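Local coordinates for esterase (Alcaligenes sp., PDB 1QLW) that hydrolyses carboxylic esters as a bacterial esterase of the alpha/beta-hydrolase family and forms a two-fold symmetric pair of identical chains in the crystal, at the interface of chains A and B. Coordinates in Å, arbitrary orientation; residue numbers count along the deposited sequence, not the author numbering. Chains: chain A/B, Esterase.

Contact 1: the interface of chains A and B. Residues chain A 18, 20, 51, 53, 55, 109; chain B 53, 55, 79, 89, 93.
At its edge the phenol ring of A:Tyr51 meets the carboxylate of B:Glu79. One ring face carries A:Arg109 CD near the rim, and the backbone N of A:Arg53 lies over the rim of the opposite face. In this alpha/beta-hydrolase, whose two chains pair about a two-fold axis in the crystal and may do so in solution, strands 17-23 and 50-57 of chain A here face strand 50-57, helix 88-94 and a loop of chain B. B:Glu79 is the polar hub. B:Glu79 OE1 accepts from A:Tyr51 OH at 2.7 Å through the syn lone pair, while A:Ser20 OG arrives from above the carboxylate plane at 2.6 Å. B:Glu79 OE2 is gripped from opposite faces: A:Arg109 NH1 donates at 2.9 Å, and B:Arg53 NH2 at 2.8 Å from within its own chain. B:Arg53 NH2 also donates to A:Tyr51 OH, which lies in its guanidinium plane at 3.0 Å. The carboxylate probably offsets the repulsion between these two arginines. The guanidinium of A:Arg53 stacks on the B:Glu79 carboxylate; the bend of its chain at chi2 (68°) lays it there. An alanine in place of B:Glu79 would probably leave A:Arg109 and B:Arg53 without their shared anion and A:Ser20 and A:Tyr51 without their acceptor. A:Arg53 NH1 donates to A:Ser20 OG, helping to position the hydroxyl that in turn donates to the glutamate, and is linked to B:Asp89 OD1 through a water. A:Arg53 NH2 forms a salt bridge with B:Asp89 OD2 at 3.1 Å, though the hydrogen bond there is weak. Further along, A:Gln18 and B:Gln55 meet tip to tip with their amides nearly coplanar, 10° apart. Each NE2 donates to the other's OE1 almost straight and on a lone pair: 2.9 Å from A:Gln18 NE2 to B:Gln55 OE1, and 3.0 Å from B:Gln55 NE2 to A:Gln18 OE1. This closed pair of bonds fixes the rotation of both amides.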
ATOM      1  N   GLN A  18       2.818  13.822  -9.314  1.00 17.28           N
ATOM      2  CA  GLN A  18       2.741  12.647  -8.470  1.00 15.08           C
ATOM      3  C   GLN A  18       1.583  11.796  -8.987  1.00 14.05           C
ATOM      4  O   GLN A  18       0.667  12.306  -9.637  1.00 14.93           O
ATOM      5  CB  GLN A  18       2.538  12.924  -6.988  1.00 20.13           C
ATOM      6  CG  GLN A  18       1.185  13.349  -6.480  1.00 22.95           C
ATOM      7  CD  GLN A  18       1.028  13.554  -4.991  1.00 25.11           C
ATOM      8  OE1 GLN A  18      -0.095  13.605  -4.446  1.00 27.61           O
ATOM      9  NE2 GLN A  18       2.156  13.668  -4.304  1.00 23.85           N
ATOM     10  N   SER A  20      -0.035   7.362  -9.257  1.00 12.51           N
ATOM     11  CA  SER A  20       0.013   5.936  -9.013  1.00 12.70           C
ATOM     12  C   SER A  20      -0.535   5.192 -10.216  1.00 12.49           C
ATOM     13  O   SER A  20      -1.448   5.704 -10.891  1.00 13.91           O
ATOM     14  CB  SER A  20      -0.916   5.566  -7.832  1.00 15.82           C
ATOM     15  OG  SER A  20      -0.560   6.287  -6.690  1.00 17.30           O
ATOM     16  N   TYR A  51       1.837  -2.550  -8.005  1.00 11.42           N
ATOM     17  CA  TYR A  51       1.531  -1.161  -7.649  1.00 11.28           C
ATOM     18  C   TYR A  51       2.782  -0.298  -7.721  1.00 10.31           C
ATOM     19  O   TYR A  51       3.847  -0.688  -7.229  1.00 10.96           O
ATOM     20  CB  TYR A  51       1.030  -1.137  -6.207  1.00 11.35           C
ATOM     21  CG  TYR A  51       0.810   0.242  -5.617  1.00 11.26           C
ATOM     22  CD1 TYR A  51      -0.274   1.032  -6.016  1.00 11.90           C
ATOM     23  CD2 TYR A  51       1.670   0.751  -4.664  1.00 11.48           C
ATOM     24  CE1 TYR A  51      -0.471   2.282  -5.467  1.00 12.50           C
ATOM     25  CE2 TYR A  51       1.464   2.004  -4.112  1.00 12.13           C
ATOM     26  CZ  TYR A  51       0.373   2.765  -4.504  1.00 12.15           C
ATOM     27  OH  TYR A  51       0.195   3.995  -3.898  1.00 13.37           O
ATOM     28  N   ARG A  53       3.871   3.869  -7.041  1.00 11.10           N
ATOM     29  CA  ARG A  53       3.588   5.248  -6.636  1.00 11.73           C
ATOM     30  C   ARG A  53       4.768   6.090  -7.086  1.00 12.05           C
ATOM     31  O   ARG A  53       5.917   5.760  -6.763  1.00 13.35           O
ATOM     32  CB  ARG A  53       3.429   5.350  -5.122  1.00 14.63           C
ATOM     33  CG  ARG A  53       3.224   6.772  -4.621  1.00 17.42           C
ATOM     34  CD  ARG A  53       1.914   7.324  -5.042  1.00 18.80           C
ATOM     35  NE  ARG A  53       1.582   8.519  -4.269  1.00 20.48           N
ATOM     36  CZ  ARG A  53       0.536   9.289  -4.516  1.00 20.91           C
ATOM     37  NH1 ARG A  53      -0.223   8.934  -5.542  1.00 20.22           N
ATOM     38  NH2 ARG A  53       0.256  10.356  -3.777  1.00 22.29           N
ATOM     39  N   GLN A  55       6.630  10.051  -7.613  1.00 12.66           N
ATOM     40  CA  GLN A  55       6.728  11.461  -7.249  1.00 13.11           C
ATOM     41  C   GLN A  55       7.855  12.046  -8.095  1.00 12.37           C
ATOM     42  O   GLN A  55       8.929  11.450  -8.194  1.00 12.99           O
ATOM     43  CB  GLN A  55       6.928  11.639  -5.755  1.00 16.66           C
ATOM     44  CG  GLN A  55       5.659  11.281  -4.991  1.00 20.45           C
ATOM     45  CD  GLN A  55       5.574  11.634  -3.546  1.00 24.02           C
ATOM     46  OE1 GLN A  55       4.801  12.495  -3.107  1.00 26.51           O
ATOM     47  NE2 GLN A  55       6.381  10.934  -2.777  1.00 24.74           N
ATOM     48  N   ARG A 109      -0.345  -3.353  -1.806  1.00 10.61           N
ATOM     49  CA  ARG A 109      -1.449  -2.984  -2.688  1.00 10.84           C
ATOM     50  C   ARG A 109      -1.534  -3.773  -3.987  1.00 10.83           C
ATOM     51  O   ARG A 109      -2.434  -3.508  -4.784  1.00 12.14           O
ATOM     52  CB  ARG A 109      -1.371  -1.481  -2.922  1.00 11.55           C
ATOM     53  CG  ARG A 109      -1.609  -0.688  -1.656  1.00 12.05           C
ATOM     54  CD  ARG A 109      -1.467   0.794  -1.857  1.00 13.01           C
ATOM     55  NE  ARG A 109      -1.935   1.500  -0.661  1.00 12.40           N
ATOM     56  CZ  ARG A 109      -2.095   2.812  -0.603  1.00 12.47           C
ATOM     57  NH1 ARG A 109      -1.642   3.599  -1.578  1.00 13.93           N
ATOM     58  NH2 ARG A 109      -2.752   3.350   0.420  1.00 12.73           N
TER
ATOM     59  N   ARG B  53      -0.933   7.273   5.161  1.00 11.92           N
ATOM     60  CA  ARG B  53      -0.045   8.124   4.381  1.00 12.23           C
ATOM     61  C   ARG B  53      -0.628   9.530   4.364  1.00 12.91           C
ATOM     62  O   ARG B  53      -1.815   9.707   4.068  1.00 13.80           O
ATOM     63  CB  ARG B  53       0.163   7.586   2.982  1.00 16.00           C
ATOM     64  CG  ARG B  53       1.144   8.397   2.137  1.00 17.86           C
ATOM     65  CD  ARG B  53       2.017   7.536   1.186  1.00 18.91           C
ATOM     66  NE  ARG B  53       1.178   7.107   0.084  1.00 19.02           N
ATOM     67  CZ  ARG B  53       1.578   6.228  -0.884  1.00 16.19           C
ATOM     68  NH1 ARG B  53       2.750   5.704  -0.727  1.00 20.07           N
ATOM     69  NH2 ARG B  53       0.615   6.048  -1.745  1.00 19.82           N
ATOM     70  N   GLN B  55      -0.253  13.917   3.578  1.00 14.35           N
ATOM     71  CA  GLN B  55       0.322  15.032   2.842  1.00 14.71           C
ATOM     72  C   GLN B  55      -0.306  16.312   3.392  1.00 13.94           C
ATOM     73  O   GLN B  55      -1.519  16.369   3.570  1.00 14.51           O
ATOM     74  CB  GLN B  55       0.108  14.945   1.338  1.00 18.11           C
ATOM     75  CG  GLN B  55       0.847  13.777   0.707  1.00 21.19           C
ATOM     76  CD  GLN B  55       0.931  13.814  -0.796  1.00 24.49           C
ATOM     77  OE1 GLN B  55       2.015  13.767  -1.390  1.00 26.93           O
ATOM     78  NE2 GLN B  55      -0.210  13.873  -1.448  1.00 27.99           N
ATOM     79  N   GLU B  79      -6.181   7.828  -5.273  1.00 12.61           N
ATOM     80  CA  GLU B  79      -4.972   8.294  -5.934  1.00 12.39           C
ATOM     81  C   GLU B  79      -5.284   8.524  -7.407  1.00 13.08           C
ATOM     82  O   GLU B  79      -6.448   8.764  -7.768  1.00 15.93           O
ATOM     83  CB  GLU B  79      -3.819   7.324  -5.644  1.00 13.00           C
ATOM     84  CG  GLU B  79      -3.504   7.214  -4.162  1.00 12.89           C
ATOM     85  CD  GLU B  79      -2.399   6.258  -3.765  1.00 13.05           C
ATOM     86  OE1 GLU B  79      -1.898   5.502  -4.611  1.00 13.88           O
ATOM     87  OE2 GLU B  79      -2.048   6.278  -2.550  1.00 14.20           O
ATOM     88  N   ASP B  89      -7.115  12.605  -3.541  1.00 20.52           N
ATOM     89  CA  ASP B  89      -6.006  12.884  -2.613  1.00 20.77           C
ATOM     90  C   ASP B  89      -5.303  14.174  -3.054  1.00 21.09           C
ATOM     91  O   ASP B  89      -5.193  15.146  -2.308  1.00 22.72           O
ATOM     92  CB  ASP B  89      -4.991  11.751  -2.425  1.00 22.37           C
ATOM     93  CG  ASP B  89      -3.897  11.394  -3.409  1.00 24.44           C
ATOM     94  OD1 ASP B  89      -4.174  11.486  -4.637  1.00 24.21           O
ATOM     95  OD2 ASP B  89      -2.709  10.986  -3.170  1.00 26.48           O
ATOM     96  N   LEU B  93      -5.512  18.172  -1.517  1.00 16.15           N
ATOM     97  CA  LEU B  93      -4.286  18.880  -1.170  1.00 16.45           C
ATOM     98  C   LEU B  93      -4.226  20.235  -1.863  1.00 16.92           C
ATOM     99  O   LEU B  93      -3.879  21.248  -1.253  1.00 17.70           O
ATOM    100  CB  LEU B  93      -3.087  18.053  -1.591  1.00 17.38           C
ATOM    101  CG  LEU B  93      -2.965  16.749  -0.799  0.56 17.50           C
ATOM    102  CD1 LEU B  93      -1.961  15.879  -1.503  0.62 18.61           C
ATOM    103  CD2 LEU B  93      -2.577  17.083   0.631  0.54 18.32           C
TER
HETATM  104  O   HOH W   1      -2.248  10.845  -6.397  1.00 28.02           O

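Contact 2: the interface of chains A and B. Residues chain A 71-72, 134, 136, 140, 144, 261; chain B 38-40.
The loop 38-40 of chain B, between strands 26-30 and 43-47, inserts its B:Tyr39 into a pocket of chain A built from the loops around A:Cys71 and A:Phe134, helix 138-144, and the loop at A:Arg261 just before helix 263-278. B:Tyr39 is the anchor. Its ring stacks on that of A:Phe134 with the planes 15° apart and the centroids separated by 4.1 Å. The two rings are offset, so that A:Phe134 CE2 lies over the rim of the phenol, facing B:Tyr39 CE2 at 3.3 Å. On the side away from the phenylalanine, A:Arg261 brings NH2 to 3.5 Å from B:Tyr39 CE1. The guanidinium points its edge at the phenol and is turned 60° from the ring, so the tyrosine is held between an aromatic face and a cationic edge. A:Ile144 adds its CD1 methyl near B:Tyr39 CD1, its side chain crossing the phenol at about a right angle. The chain of A:Arg261 runs extended from CG to NE, with CG anti to the backbone N (chi1 -168°), which carries the guanidinium across to the loop. There A:Arg261 NH1 donates to the backbone carbonyl B:Lys38 O at 3.0 Å, with that oxygen in the guanidinium plane; NH2 adds a weak bond to the same oxygen. One guanidinium face rests on A:Ile144 CG1, which would help fix the turn of the guanidinium. B:Lys38 is poorly ordered, so little should be read into its side chain; the contact described uses its backbone carbonyl. At the other end of the loop, A:Ala140 CB packs against B:Asp40 OD2 at 3.7 Å. A:Cys71 and A:Cys72, neighbours in sequence, are joined by a disulfide in the loop after strand 65-68, where this family usually forms its oxyanion hole; B:Tyr39 OH lies 4.0 Å from A:Cys71 SG.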
ATOM      1  N   CYS A  71      11.685  -8.780   1.752  1.00 12.20           N
ATOM      2  CA  CYS A  71      10.703  -9.657   2.364  1.00 12.48           C
ATOM      3  C   CYS A  71       9.929  -8.955   3.451  1.00 12.51           C
ATOM      4  O   CYS A  71      10.386  -8.005   4.080  1.00 15.79           O
ATOM      5  CB  CYS A  71      11.277 -10.914   3.015  1.00 15.70           C
ATOM      6  SG  CYS A  71      11.690 -10.762   4.767  1.00 18.81           S
ATOM      7  N   CYS A  72       8.707  -9.449   3.709  1.00 12.01           N
ATOM      8  CA  CYS A  72       8.051  -9.183   4.973  1.00 12.47           C
ATOM      9  C   CYS A  72       7.678  -7.720   5.166  1.00 10.97           C
ATOM     10  O   CYS A  72       7.353  -7.313   6.286  1.00 12.21           O
ATOM     11  CB  CYS A  72       9.026  -9.615   6.121  1.00 17.34           C
ATOM     12  SG  CYS A  72       9.991 -11.083   5.860  1.00 19.94           S
ATOM     13  N   PHE A 134       4.458 -17.016   4.773  1.00 12.79           N
ATOM     14  CA  PHE A 134       5.176 -16.890   6.030  1.00 13.18           C
ATOM     15  C   PHE A 134       5.097 -15.451   6.506  1.00 12.51           C
ATOM     16  O   PHE A 134       4.778 -14.533   5.762  1.00 13.25           O
ATOM     17  CB  PHE A 134       6.635 -17.335   5.926  1.00 14.82           C
ATOM     18  CG  PHE A 134       7.503 -16.467   5.067  1.00 15.35           C
ATOM     19  CD1 PHE A 134       7.581 -16.673   3.700  1.00 17.42           C
ATOM     20  CD2 PHE A 134       8.296 -15.466   5.619  1.00 18.10           C
ATOM     21  CE1 PHE A 134       8.386 -15.909   2.876  1.00 19.40           C
ATOM     22  CE2 PHE A 134       9.113 -14.694   4.804  1.00 20.05           C
ATOM     23  CZ  PHE A 134       9.132 -14.911   3.448  1.00 19.78           C
ATOM     24  N   ALA A 136       7.595 -12.993   9.337  1.00 13.26           N
ATOM     25  CA  ALA A 136       8.753 -12.952  10.227  1.00 14.27           C
ATOM     26  C   ALA A 136       8.303 -12.354  11.560  1.00 13.70           C
ATOM     27  O   ALA A 136       7.834 -11.214  11.629  1.00 16.95           O
ATOM     28  CB  ALA A 136       9.855 -12.091   9.622  1.00 16.23           C
ATOM     29  N   ALA A 140      12.537 -13.287  15.361  1.00 15.61           N
ATOM     30  CA  ALA A 140      13.286 -13.733  14.193  1.00 16.93           C
ATOM     31  C   ALA A 140      13.853 -12.534  13.440  1.00 15.81           C
ATOM     32  O   ALA A 140      15.023 -12.533  13.034  1.00 16.86           O
ATOM     33  CB  ALA A 140      12.375 -14.553  13.282  1.00 19.61           C
ATOM     34  N   ILE A 144      17.592 -11.517  11.944  1.00 15.74           N
ATOM     35  CA  ILE A 144      17.749 -11.358  10.497  1.00 16.29           C
ATOM     36  C   ILE A 144      18.268  -9.971  10.145  1.00 14.21           C
ATOM     37  O   ILE A 144      19.119  -9.793   9.271  1.00 15.59           O
ATOM     38  CB  ILE A 144      16.415 -11.616   9.769  1.00 18.26           C
ATOM     39  CG1 ILE A 144      16.027 -13.085   9.948  1.00 21.32           C
ATOM     40  CG2 ILE A 144      16.498 -11.237   8.294  1.00 20.41           C
ATOM     41  CD1 ILE A 144      14.598 -13.442   9.604  1.00 24.18           C
ATOM     42  N   ARG A 261      23.832 -16.250   8.483  1.00 20.52           N
ATOM     43  CA  ARG A 261      22.890 -15.939   7.416  1.00 21.65           C
ATOM     44  C   ARG A 261      23.568 -14.968   6.443  1.00 20.81           C
ATOM     45  O   ARG A 261      23.309 -14.980   5.242  1.00 24.57           O
ATOM     46  CB  ARG A 261      21.582 -15.325   7.937  1.00 22.87           C
ATOM     47  CG  ARG A 261      20.395 -15.207   6.994  1.00 26.11           C
ATOM     48  CD  ARG A 261      19.197 -14.485   7.572  1.00 28.31           C
ATOM     49  NE  ARG A 261      17.918 -14.578   6.887  1.00 30.41           N
ATOM     50  CZ  ARG A 261      16.937 -15.444   7.111  1.00 31.50           C
ATOM     51  NH1 ARG A 261      17.051 -16.372   8.057  1.00 31.56           N
ATOM     52  NH2 ARG A 261      15.800 -15.378   6.414  1.00 32.38           N
TER
ATOM     53  N   LYS B  38      13.890 -21.263   7.102  1.00 38.01           N
ATOM     54  CA  LYS B  38      14.416 -19.913   6.968  1.00 37.74           C
ATOM     55  C   LYS B  38      13.855 -18.944   7.990  1.00 34.59           C
ATOM     56  O   LYS B  38      14.392 -17.834   8.122  1.00 34.05           O
ATOM     57  CB  LYS B  38      14.206 -19.433   5.525  1.00 40.66           C
ATOM     58  CG  LYS B  38      15.039 -20.211   4.510  1.00 43.69           C
ATOM     59  CD  LYS B  38      14.572 -19.930   3.090  1.00 47.15           C
ATOM     60  CE  LYS B  38      15.438 -20.640   2.061  1.00 48.32           C
ATOM     61  NZ  LYS B  38      14.875 -20.521   0.685  1.00 50.87           N
ATOM     62  N   TYR B  39      12.613 -19.123   8.440  1.00 31.25           N
ATOM     63  CA  TYR B  39      11.932 -18.259   9.384  1.00 28.96           C
ATOM     64  C   TYR B  39      11.330 -19.113  10.506  1.00 28.43           C
ATOM     65  O   TYR B  39      10.805 -20.187  10.221  1.00 29.34           O
ATOM     66  CB  TYR B  39      10.793 -17.464   8.724  1.00 28.89           C
ATOM     67  CG  TYR B  39      11.277 -16.677   7.521  1.00 28.37           C
ATOM     68  CD1 TYR B  39      11.841 -15.424   7.667  1.00 29.00           C
ATOM     69  CD2 TYR B  39      11.213 -17.238   6.248  1.00 29.01           C
ATOM     70  CE1 TYR B  39      12.377 -14.750   6.583  1.00 31.19           C
ATOM     71  CE2 TYR B  39      11.758 -16.578   5.161  1.00 30.68           C
ATOM     72  CZ  TYR B  39      12.309 -15.326   5.330  1.00 31.51           C
ATOM     73  OH  TYR B  39      12.748 -14.628   4.229  1.00 33.88           O
ATOM     74  N   ASP B  40      11.429 -18.616  11.722  1.00 27.53           N
ATOM     75  CA  ASP B  40      10.908 -19.358  12.869  1.00 24.78           C
ATOM     76  C   ASP B  40       9.394 -19.519  12.795  1.00 21.70           C
ATOM     77  O   ASP B  40       8.690 -18.567  12.432  1.00 23.08           O
ATOM     78  CB  ASP B  40      11.238 -18.591  14.150  1.00 28.61           C
ATOM     79  CG  ASP B  40      12.707 -18.443  14.482  1.00 31.54           C
ATOM     80  OD1 ASP B  40      13.525 -19.179  13.897  1.00 33.98           O
ATOM     81  OD2 ASP B  40      13.024 -17.601  15.351  1.00 33.87           O
TER

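Contact 1 and contact 2 belong to the same A–B interface, and the centres of their C-alpha atoms lie about 29 Å apart. They share no residue. Contact 1 is a polar and charged network near the strands that face each other, whereas contact 2 is a loop insertion built mainly on aromatic and apolar packing. Contact 1 holds Arg53 and Gln55 of both chains, so it lies at the two-fold next to its own twin, whereas contact 2 recurs on the far side with the chains exchanged. If the pair persists in solution, that spread would probably resist rocking of one subunit on the other, and contact 2 may let each chain shape the partner's active-site surroundings.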